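Local atomic coordinates of RNA-induced transcriptional silencing complex protein tas3 (Schizosaccharomyces pombe, PDB entry 3D1B), a protein that helps form the core of the RNA-induced transcriptional silencing (RITS) complex with Ago1 and Chp1 and acts in RNA interference needed for heterochromatin formation. Residues L25-F28 against Q29-S33; P67-E70 against N71-L74. One frame throughout, in Å; residues are numbered along the deposited sequence.

Both contacts are local in the all-helical C-terminal motif of Tas3, each made within one unbroken run of chain. After helix 14-23, interaction 1 folds residues 25-33 through one short helical turn and leads into helix 32-46. The chain then passes through helix 52-60 before interaction 2, in the connection that enters helix 74-84. The two lie in series, neither nested nor crossed, with centres about 21 Å apart and nearest atoms about 6 Å apart. Helix 109-122 is common to their surroundings: L25 and F27 pack on it and S26 N bonds to E118, while residues 67-74 hold to the loop leading into it and to L109.

Interaction 1. Residues L25-F28 against Q29-S33; sequences LSFF and QTNSS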
ATOM      1  N   LEU A  25     -12.315  15.028   5.877  1.00 13.71           N
ATOM      2  CA  LEU A  25     -13.296  13.968   6.120  1.00 14.31           C
ATOM      3  C   LEU A  25     -13.697  13.989   7.584  1.00 13.96           C
ATOM      4  O   LEU A  25     -12.844  14.081   8.460  1.00 14.87           O
ATOM      5  CB  LEU A  25     -12.701  12.600   5.783  1.00 15.45           C
ATOM      6  CG  LEU A  25     -12.505  12.327   4.295  1.00 16.24           C
ATOM      7  CD1 LEU A  25     -11.682  11.059   4.109  1.00 14.49           C
ATOM      8  CD2 LEU A  25     -13.865  12.200   3.621  1.00 16.02           C
ATOM      9  N   SER A  26     -14.995  13.890   7.847  1.00 16.56           N
ATOM     10  CA  SER A  26     -15.482  13.899   9.219  1.00 18.98           C
ATOM     11  C   SER A  26     -14.840  12.776  10.022  1.00 19.34           C
ATOM     12  O   SER A  26     -14.505  12.944  11.198  1.00 17.75           O
ATOM     13  CB  SER A  26     -17.004  13.749   9.236  1.00 20.61           C
ATOM     14  OG  SER A  26     -17.616  14.837   8.563  1.00 25.56           O
ATOM     15  N   PHE A  27     -14.666  11.627   9.377  1.00 16.77           N
ATOM     16  CA  PHE A  27     -14.062  10.468  10.021  1.00 17.23           C
ATOM     17  C   PHE A  27     -12.642  10.779  10.485  1.00 15.67           C
ATOM     18  O   PHE A  27     -12.211  10.339  11.549  1.00 17.00           O
ATOM     19  CB  PHE A  27     -14.071   9.287   9.043  1.00 17.40           C
ATOM     20  CG  PHE A  27     -13.513   8.009   9.606  1.00 20.83           C
ATOM     21  CD1 PHE A  27     -14.027   7.458  10.778  1.00 22.45           C
ATOM     22  CD2 PHE A  27     -12.484   7.342   8.943  1.00 20.27           C
ATOM     23  CE1 PHE A  27     -13.525   6.255  11.284  1.00 22.22           C
ATOM     24  CE2 PHE A  27     -11.974   6.139   9.438  1.00 23.31           C
ATOM     25  CZ  PHE A  27     -12.498   5.597  10.613  1.00 20.26           C
ATOM     26  N   PHE A  28     -11.906  11.537   9.679  1.00 13.87           N
ATOM     27  CA  PHE A  28     -10.544  11.906  10.030  1.00 15.20           C
ATOM     28  C   PHE A  28     -10.579  12.893  11.196  1.00 16.20           C
ATOM     29  O   PHE A  28      -9.830  12.759  12.164  1.00 17.19           O
ATOM     30  CB  PHE A  28      -9.857  12.570   8.832  1.00 15.56           C
ATOM     31  CG  PHE A  28      -8.439  12.994   9.101  1.00 16.97           C
ATOM     32  CD1 PHE A  28      -7.375  12.126   8.858  1.00 17.86           C
ATOM     33  CD2 PHE A  28      -8.165  14.268   9.594  1.00 16.07           C
ATOM     34  CE1 PHE A  28      -6.052  12.524   9.098  1.00 18.68           C
ATOM     35  CE2 PHE A  28      -6.851  14.675   9.837  1.00 14.67           C
ATOM     36  CZ  PHE A  28      -5.791  13.804   9.588  1.00 16.91           C
ATOM     37  N   GLN A  29     -11.476  13.869  11.102  1.00 18.02           N
ATOM     38  CA  GLN A  29     -11.588  14.911  12.120  1.00 20.13           C
ATOM     39  C   GLN A  29     -12.173  14.472  13.457  1.00 23.03           C
ATOM     40  O   GLN A  29     -12.155  15.244  14.414  1.00 24.65           O
ATOM     41  CB  GLN A  29     -12.383  16.099  11.565  1.00 21.11           C
ATOM     42  CG  GLN A  29     -11.792  16.655  10.280  1.00 23.05           C
ATOM     43  CD  GLN A  29     -12.321  18.031   9.920  1.00 24.49           C
ATOM     44  OE1 GLN A  29     -13.418  18.408  10.318  1.00 25.77           O
ATOM     45  NE2 GLN A  29     -11.544  18.782   9.143  1.00 23.09           N
ATOM     46  N   THR A  30     -12.711  13.257  13.528  1.00 20.19           N
ATOM     47  CA  THR A  30     -13.242  12.759  14.792  1.00 22.42           C
ATOM     48  C   THR A  30     -12.265  11.759  15.404  1.00 22.69           C
ATOM     49  O   THR A  30     -12.490  11.255  16.501  1.00 22.69           O
ATOM     50  CB  THR A  30     -14.631  12.086  14.628  1.00 23.91           C
ATOM     51  OG1 THR A  30     -14.566  11.059  13.634  1.00 25.61           O
ATOM     52  CG2 THR A  30     -15.670  13.112  14.229  1.00 28.02           C
ATOM     53  N   ASN A  31     -11.177  11.477  14.687  1.00 22.27           N
ATOM     54  CA  ASN A  31     -10.154  10.547  15.161  1.00 22.48           C
ATOM     55  C   ASN A  31      -8.792  11.214  15.281  1.00 23.17           C
ATOM     56  O   ASN A  31      -8.017  11.234  14.320  1.00 20.58           O
ATOM     57  CB  ASN A  31     -10.022   9.350  14.216  1.00 22.98           C
ATOM     58  CG  ASN A  31     -11.170   8.377  14.344  1.00 23.60           C
ATOM     59  OD1 ASN A  31     -12.198   8.516  13.686  1.00 24.91           O
ATOM     60  ND2 ASN A  31     -11.004   7.388  15.208  1.00 20.60           N
ATOM     61  N   SER A  32      -8.491  11.754  16.458  1.00 22.53           N
ATOM     62  CA  SER A  32      -7.207  12.416  16.660  1.00 23.89           C
ATOM     63  C   SER A  32      -6.070  11.454  16.340  1.00 22.39           C
ATOM     64  O   SER A  32      -4.985  11.876  15.949  1.00 23.05           O
ATOM     65  CB  SER A  32      -7.071  12.904  18.102  1.00 24.13           C
ATOM     66  OG  SER A  32      -7.039  11.813  19.001  1.00 32.23           O
ATOM     67  N   SER A  33      -6.324  10.160  16.513  1.00 22.18           N
ATOM     68  CA  SER A  33      -5.315   9.144  16.231  1.00 21.72           C
ATOM     69  C   SER A  33      -4.969   9.148  14.745  1.00 20.11           C
ATOM     70  O   SER A  33      -3.844   8.836  14.366  1.00 20.23           O
ATOM     71  CB  SER A  33      -5.812   7.755  16.651  1.00 22.01           C
ATOM     72  OG  SER A  33      -7.007   7.408  15.977  1.00 25.92           O
TER
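L25 O takes two backbone donors: the Q29 amide, with Q29 N 3.0 Å from L25 O and a nearly straight N-H...O angle of 164°, and more weakly F28 N. The i+4 bond from Q29 back to L25 closes a short, weakly bonded helical turn at 26-29. The aliphatic part of Q29 stays close to the same carbonyl, Q29 CG lying 3.3 Å from L25 O, and Q29 NE2 donates to K23 O. One residue further on, the T30 hydroxyl stands between two carbonyls: T30 OG1 is 3.1 Å from S26 O and 3.2 Å from F27 O. It gets there because chi1 of 54° tucks OG1 between backbone N and carbonyl carbon, which leaves the methyl T30 CG2 against S26 O at 3.3 Å. One proton cannot fully serve both oxygens. In this all-alpha motif the turn links helix 14-23 to helix 32-46, and N31 occupies the N-cap position of the latter, buried against S63 and K65. Its backbone ties back to the turn: N31 N donates to F28 O at 3.1 Å. The F27 ring meets I115 of helix 109-122, while F28 is buried against C34, A35 and L38 of helix 32-46 and V59 of helix 52-60.

Interaction 2. Residues P67-E70 against N71-L74; sequences PIQE and NQPL
Q72 folds back along the backbone of Q69, three residues earlier, with its flank laid against a carbonyl group. At CB the direction is set: CG stands anti to the carbonyl carbon, chi1 -51°, and from there the chain runs extended. Q72 CG is the first atom to touch, 3.1 Å from Q69 O, and it also meets the aliphatic part of the other glutamine, with Q72 CG 3.9 Å from Q69 CG. Next along, Q72 CD passes 3.3 Å from Q69 O and 4.0 Å from Q69 CB. At the tip Q72 NE2 comes 3.1 Å from Q69 O. The firm bonds of this amide lie elsewhere: OE1 accepts from L109 N and NE2 donates to L107 O, so both ends of the amide grip the start of helix 109-122 and the residues just before it. Q69 bends at chi2 and its own amide plane stands 75° from that of Q72, so the two amides do not stack. Between them the backbone bends at N71, whose phi of 43° puts it in the left-handed region. The bend lies at the surface, with P73 next in line at the N-cap position of helix 74-84, and backbone bonds of P67 to S108 and Q69 to N106 fasten it to the same neighbouring loop. With an alanine in place of Q72, L109 N and L107 O would probably lose their amide partner and Q69 O the flank lying along it. The contact therefore combines aliphatic cover with a two-ended amide grip, using uncharged polar groups to join this loop to the start of helix 109-122 and the residues just before it.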
ATOM      1  N   PRO A  67     -18.696   3.142  14.345  1.00 19.06           N
ATOM      2  CA  PRO A  67     -19.720   2.141  14.650  1.00 19.85           C
ATOM      3  C   PRO A  67     -19.292   0.761  14.160  1.00 20.64           C
ATOM      4  O   PRO A  67     -18.634   0.628  13.125  1.00 17.80           O
ATOM      5  CB  PRO A  67     -20.952   2.675  13.929  1.00 21.34           C
ATOM      6  CG  PRO A  67     -20.375   3.442  12.792  1.00 22.87           C
ATOM      7  CD  PRO A  67     -19.217   4.158  13.419  1.00 20.77           C
ATOM      8  N   ILE A  68     -19.676  -0.257  14.919  1.00 19.39           N
ATOM      9  CA  ILE A  68     -19.317  -1.634  14.622  1.00 22.15           C
ATOM     10  C   ILE A  68     -20.521  -2.524  14.359  1.00 22.40           C
ATOM     11  O   ILE A  68     -21.569  -2.364  14.983  1.00 21.61           O
ATOM     12  CB  ILE A  68     -18.532  -2.243  15.816  1.00 24.59           C
ATOM     13  CG1 ILE A  68     -17.196  -1.521  15.981  1.00 27.11           C
ATOM     14  CG2 ILE A  68     -18.330  -3.741  15.619  1.00 25.94           C
ATOM     15  CD1 ILE A  68     -16.299  -1.655  14.791  1.00 29.04           C
ATOM     16  N   GLN A  69     -20.369  -3.452  13.420  1.00 20.73           N
ATOM     17  CA  GLN A  69     -21.416  -4.428  13.133  1.00 22.73           C
ATOM     18  C   GLN A  69     -20.718  -5.701  12.682  1.00 22.70           C
ATOM     19  O   GLN A  69     -20.016  -5.715  11.672  1.00 21.99           O
ATOM     20  CB  GLN A  69     -22.373  -3.941  12.047  1.00 24.02           C
ATOM     21  CG  GLN A  69     -23.519  -4.920  11.727  1.00 31.53           C
ATOM     22  CD  GLN A  69     -24.461  -5.178  12.904  1.00 35.59           C
ATOM     23  OE1 GLN A  69     -24.828  -4.257  13.634  1.00 38.96           O
ATOM     24  NE2 GLN A  69     -24.875  -6.436  13.073  1.00 38.92           N
ATOM     25  N   GLU A  70     -20.888  -6.771  13.451  1.00 23.29           N
ATOM     26  CA  GLU A  70     -20.256  -8.036  13.109  1.00 25.30           C
ATOM     27  C   GLU A  70     -21.101  -8.834  12.125  1.00 25.45           C
ATOM     28  O   GLU A  70     -22.307  -8.613  12.006  1.00 25.68           O
ATOM     29  CB  GLU A  70     -20.014  -8.866  14.371  1.00 28.96           C
ATOM     30  CG  GLU A  70     -18.910  -8.328  15.266  1.00 34.29           C
ATOM     31  CD  GLU A  70     -18.731  -9.161  16.524  1.00 38.25           C
ATOM     32  OE1 GLU A  70     -18.557 -10.391  16.408  1.00 40.29           O
ATOM     33  OE2 GLU A  70     -18.760  -8.579  17.629  1.00 40.24           O
ATOM     34  N   ASN A  71     -20.447  -9.753  11.420  1.00 25.33           N
ATOM     35  CA  ASN A  71     -21.107 -10.624  10.452  1.00 26.38           C
ATOM     36  C   ASN A  71     -22.108  -9.893   9.571  1.00 24.48           C
ATOM     37  O   ASN A  71     -23.304 -10.199   9.570  1.00 26.51           O
ATOM     38  CB  ASN A  71     -21.794 -11.772  11.188  1.00 29.30           C
ATOM     39  CG  ASN A  71     -20.816 -12.613  11.973  1.00 31.33           C
ATOM     40  OD1 ASN A  71     -19.896 -13.202  11.405  1.00 34.64           O
ATOM     41  ND2 ASN A  71     -20.997 -12.663  13.286  1.00 35.13           N
ATOM     42  N   GLN A  72     -21.610  -8.926   8.814  1.00 22.00           N
ATOM     43  CA  GLN A  72     -22.453  -8.137   7.926  1.00 21.59           C
ATOM     44  C   GLN A  72     -22.825  -8.934   6.671  1.00 22.19           C
ATOM     45  O   GLN A  72     -22.034  -9.743   6.178  1.00 21.57           O
ATOM     46  CB  GLN A  72     -21.722  -6.834   7.573  1.00 21.02           C
ATOM     47  CG  GLN A  72     -21.220  -6.101   8.820  1.00 21.85           C
ATOM     48  CD  GLN A  72     -20.622  -4.734   8.527  1.00 22.02           C
ATOM     49  OE1 GLN A  72     -21.299  -3.852   7.996  1.00 24.15           O
ATOM     50  NE2 GLN A  72     -19.352  -4.552   8.883  1.00 19.59           N
ATOM     51  N   PRO A  73     -24.037  -8.712   6.137  1.00 23.40           N
ATOM     52  CA  PRO A  73     -24.551  -9.402   4.944  1.00 22.23           C
ATOM     53  C   PRO A  73     -23.729  -9.269   3.664  1.00 22.78           C
ATOM     54  O   PRO A  73     -23.235  -8.192   3.337  1.00 22.59           O
ATOM     55  CB  PRO A  73     -25.961  -8.836   4.798  1.00 23.62           C
ATOM     56  CG  PRO A  73     -25.842  -7.464   5.380  1.00 25.55           C
ATOM     57  CD  PRO A  73     -24.994  -7.694   6.608  1.00 24.32           C
ATOM     58  N   LEU A  74     -23.600 -10.374   2.935  1.00 21.04           N
ATOM     59  CA  LEU A  74     -22.829 -10.387   1.698  1.00 19.89           C
ATOM     60  C   LEU A  74     -23.389  -9.518   0.570  1.00 20.45           C
ATOM     61  O   LEU A  74     -22.651  -8.752  -0.048  1.00 18.38           O
ATOM     62  CB  LEU A  74     -22.657 -11.825   1.198  1.00 20.57           C
ATOM     63  CG  LEU A  74     -21.957 -12.003  -0.152  1.00 20.23           C
ATOM     64  CD1 LEU A  74     -20.567 -11.378  -0.113  1.00 20.99           C
ATOM     65  CD2 LEU A  74     -21.862 -13.484  -0.476  1.00 22.74           C
TER